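PDB 2ZXR: single-stranded DNA specific exonuclease RecJ from Thermus thermophilus, which degrades single-stranded DNA in the 5' to 3' direction, using divalent metal ions, and shows no detectable activity on single-stranded RNA. Local coordinates for residues V5-L10 and E504-L509. Sequence-based numbering, arbitrary orientation.
Sequences VRWRVL and EVAGLL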
ATOM      1  N   VAL A   5     -17.321  -0.512   1.354  1.00 43.61           N
ATOM      2  CA  VAL A   5     -16.032  -1.173   1.531  1.00 41.56           C
ATOM      3  C   VAL A   5     -16.185  -2.665   1.237  1.00 40.55           C
ATOM      4  O   VAL A   5     -16.879  -3.364   1.960  1.00 40.24           O
ATOM      5  CB  VAL A   5     -15.511  -1.050   2.997  1.00 41.68           C
ATOM      6  CG1 VAL A   5     -14.169  -1.777   3.143  1.00 40.86           C
ATOM      7  CG2 VAL A   5     -15.372   0.413   3.393  1.00 41.99           C
ATOM      8  N   ARG A   6     -15.529  -3.150   0.192  1.00 39.22           N
ATOM      9  CA  ARG A   6     -15.600  -4.567  -0.169  1.00 39.37           C
ATOM     10  C   ARG A   6     -14.329  -5.310   0.250  1.00 37.85           C
ATOM     11  O   ARG A   6     -13.223  -4.821   0.015  1.00 37.54           O
ATOM     12  CB  ARG A   6     -15.753  -4.727  -1.695  1.00 40.93           C
ATOM     13  CG  ARG A   6     -17.162  -4.519  -2.267  1.00 43.94           C
ATOM     14  CD  ARG A   6     -17.813  -3.235  -1.771  1.00 46.12           C
ATOM     15  NE  ARG A   6     -18.786  -2.688  -2.721  1.00 47.81           N
ATOM     16  CZ  ARG A   6     -19.964  -2.182  -2.372  1.00 48.59           C
ATOM     17  NH1 ARG A   6     -20.335  -2.166  -1.092  1.00 48.45           N
ATOM     18  NH2 ARG A   6     -20.753  -1.642  -3.296  1.00 49.35           N
ATOM     19  N   TRP A   7     -14.482  -6.472   0.877  1.00 35.50           N
ATOM     20  CA  TRP A   7     -13.318  -7.286   1.233  1.00 33.38           C
ATOM     21  C   TRP A   7     -13.155  -8.351   0.145  1.00 33.37           C
ATOM     22  O   TRP A   7     -14.126  -8.980  -0.272  1.00 33.12           O
ATOM     23  CB  TRP A   7     -13.516  -7.982   2.568  1.00 31.15           C
ATOM     24  CG  TRP A   7     -13.470  -7.076   3.754  1.00 29.41           C
ATOM     25  CD1 TRP A   7     -13.752  -5.742   3.784  1.00 29.14           C
ATOM     26  CD2 TRP A   7     -13.229  -7.466   5.100  1.00 27.81           C
ATOM     27  NE1 TRP A   7     -13.713  -5.279   5.078  1.00 28.05           N
ATOM     28  CE2 TRP A   7     -13.393  -6.316   5.905  1.00 26.87           C
ATOM     29  CE3 TRP A   7     -12.894  -8.682   5.710  1.00 27.20           C
ATOM     30  CZ2 TRP A   7     -13.236  -6.342   7.284  1.00 26.73           C
ATOM     31  CZ3 TRP A   7     -12.734  -8.709   7.094  1.00 27.13           C
ATOM     32  CH2 TRP A   7     -12.906  -7.545   7.863  1.00 27.64           C
ATOM     33  N   ARG A   8     -11.927  -8.536  -0.315  1.00 32.84           N
ATOM     34  CA  ARG A   8     -11.616  -9.520  -1.332  1.00 33.30           C
ATOM     35  C   ARG A   8     -10.415 -10.374  -0.914  1.00 33.38           C
ATOM     36  O   ARG A   8      -9.442  -9.868  -0.327  1.00 33.43           O
ATOM     37  CB  ARG A   8     -11.295  -8.838  -2.660  1.00 34.68           C
ATOM     38  CG  ARG A   8     -10.656  -9.791  -3.670  1.00 37.75           C
ATOM     39  CD  ARG A   8     -10.405  -9.126  -5.011  1.00 40.65           C
ATOM     40  NE  ARG A   8     -11.636  -8.583  -5.589  1.00 43.34           N
ATOM     41  CZ  ARG A   8     -12.593  -9.315  -6.162  1.00 44.76           C
ATOM     42  NH1 ARG A   8     -12.465 -10.635  -6.242  1.00 45.12           N
ATOM     43  NH2 ARG A   8     -13.683  -8.726  -6.654  1.00 44.60           N
ATOM     44  N   VAL A   9     -10.481 -11.664  -1.227  1.00 31.76           N
ATOM     45  CA  VAL A   9      -9.391 -12.571  -0.904  1.00 31.64           C
ATOM     46  C   VAL A   9      -8.548 -12.787  -2.145  1.00 31.78           C
ATOM     47  O   VAL A   9      -9.064 -13.191  -3.194  1.00 33.46           O
ATOM     48  CB  VAL A   9      -9.917 -13.935  -0.417  1.00 30.58           C
ATOM     49  CG1 VAL A   9      -8.755 -14.841  -0.075  1.00 31.38           C
ATOM     50  CG2 VAL A   9     -10.804 -13.748   0.799  1.00 29.61           C
ATOM     51  N   LEU A  10      -7.257 -12.512  -2.049  1.00 30.87           N
ATOM     52  CA  LEU A  10      -6.379 -12.700  -3.191  1.00 30.82           C
ATOM     53  C   LEU A  10      -6.424 -14.158  -3.686  1.00 31.07           C
ATOM     54  O   LEU A  10      -6.511 -15.102  -2.897  1.00 30.76           O
ATOM     55  CB  LEU A  10      -4.937 -12.299  -2.835  1.00 31.09           C
ATOM     56  CG  LEU A  10      -4.724 -10.880  -2.264  1.00 33.36           C
ATOM     57  CD1 LEU A  10      -3.228 -10.503  -2.389  1.00 32.62           C
ATOM     58  CD2 LEU A  10      -5.585  -9.859  -3.018  1.00 31.85           C
ATOM     59  N   GLU A 504     -15.353 -10.523  11.617  1.00 34.75           N
ATOM     60  CA  GLU A 504     -14.379 -10.776  10.572  1.00 33.96           C
ATOM     61  C   GLU A 504     -13.375  -9.651  10.780  1.00 31.94           C
ATOM     62  O   GLU A 504     -13.768  -8.528  11.065  1.00 31.97           O
ATOM     63  CB  GLU A 504     -15.011 -10.649   9.189  1.00 35.91           C
ATOM     64  CG  GLU A 504     -15.260 -11.969   8.546  1.00 37.80           C
ATOM     65  CD  GLU A 504     -15.900 -11.843   7.205  1.00 39.15           C
ATOM     66  OE1 GLU A 504     -15.816 -12.842   6.472  1.00 41.21           O
ATOM     67  OE2 GLU A 504     -16.483 -10.770   6.885  1.00 39.49           O
ATOM     68  N   VAL A 505     -12.093  -9.951  10.650  1.00 30.39           N
ATOM     69  CA  VAL A 505     -11.055  -8.941  10.850  1.00 27.96           C
ATOM     70  C   VAL A 505     -10.010  -8.975   9.754  1.00 26.21           C
ATOM     71  O   VAL A 505      -9.535 -10.055   9.397  1.00 24.91           O
ATOM     72  CB  VAL A 505     -10.279  -9.170  12.159  1.00 29.27           C
ATOM     73  CG1 VAL A 505      -9.109  -8.154  12.244  1.00 29.64           C
ATOM     74  CG2 VAL A 505     -11.206  -9.036  13.362  1.00 29.39           C
ATOM     75  N   ALA A 506      -9.650  -7.794   9.241  1.00 23.70           N
ATOM     76  CA  ALA A 506      -8.607  -7.660   8.239  1.00 22.35           C
ATOM     77  C   ALA A 506      -7.481  -7.083   9.080  1.00 24.30           C
ATOM     78  O   ALA A 506      -7.590  -5.951   9.565  1.00 24.25           O
ATOM     79  CB  ALA A 506      -9.005  -6.684   7.182  1.00 21.74           C
ATOM     80  N   GLY A 507      -6.398  -7.832   9.281  1.00 23.06           N
ATOM     81  CA  GLY A 507      -5.362  -7.286  10.130  1.00 24.10           C
ATOM     82  C   GLY A 507      -3.909  -7.498   9.788  1.00 23.53           C
ATOM     83  O   GLY A 507      -3.562  -8.401   9.043  1.00 23.82           O
ATOM     84  N   LEU A 508      -3.064  -6.660  10.380  1.00 23.31           N
ATOM     85  CA  LEU A 508      -1.618  -6.717  10.183  1.00 23.68           C
ATOM     86  C   LEU A 508      -0.988  -7.610  11.246  1.00 23.39           C
ATOM     87  O   LEU A 508      -1.244  -7.427  12.444  1.00 24.47           O
ATOM     88  CB  LEU A 508      -1.029  -5.303  10.304  1.00 23.03           C
ATOM     89  CG  LEU A 508      -1.556  -4.293   9.283  1.00 24.79           C
ATOM     90  CD1 LEU A 508      -1.374  -2.826   9.797  1.00 25.09           C
ATOM     91  CD2 LEU A 508      -0.796  -4.526   7.957  1.00 24.39           C
ATOM     92  N   LEU A 509      -0.164  -8.557  10.816  1.00 23.22           N
ATOM     93  CA  LEU A 509       0.524  -9.448  11.747  1.00 24.16           C
ATOM     94  C   LEU A 509       1.600  -8.572  12.389  1.00 25.84           C
ATOM     95  O   LEU A 509       2.473  -8.044  11.696  1.00 24.60           O
ATOM     96  CB  LEU A 509       1.215 -10.600  11.012  1.00 23.25           C
ATOM     97  CG  LEU A 509       1.358 -11.947  11.749  1.00 26.37           C
ATOM     98  CD1 LEU A 509       2.625 -12.592  11.298  1.00 23.66           C
ATOM     99  CD2 LEU A 509       1.311 -11.822  13.278  1.00 24.18           C
TER
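Trp7 of the N-terminal strand 5-9 sets the outer rim of its indole against strand 503-514, meeting Glu504 and Ala506 on one side of that strand. Strand 503-514 is part of the RecJ OB domain, and strand 5-9 is an outermost strand of the same mixed sheet, beside and parallel to strand 426-433. The sheet curls so that segments 5-9 and 504-509, not neighbours in its order, cross at 73° with a closest axis approach of 9.9 Å. With CG of Trp7 anti to the carbonyl carbon (chi1 -71°), the indole extends toward strand 503-514. The methyl of Ala506 lies over one face of the six-membered ring in a CH-pi contact, 4.2 Å from CB to the six-ring centroid. Glu504 slides past the indole in the opposite direction, its carboxylate plane only 19° from that of the ring; OE2 is salt-bridged to NE of Arg528, whose cation also lies against Trp7. NE1 of Trp7 is hydrogen-bonded to OD2 of Asp526, which holds the pyrrole side of the buried indole. The far rim packs on backbone as well as side chains: CZ3 of Trp7 comes 3.7 Å from CB of Glu504, and Glu504 O lies at the ring edge, 3.5 Å from CH2 of Trp7.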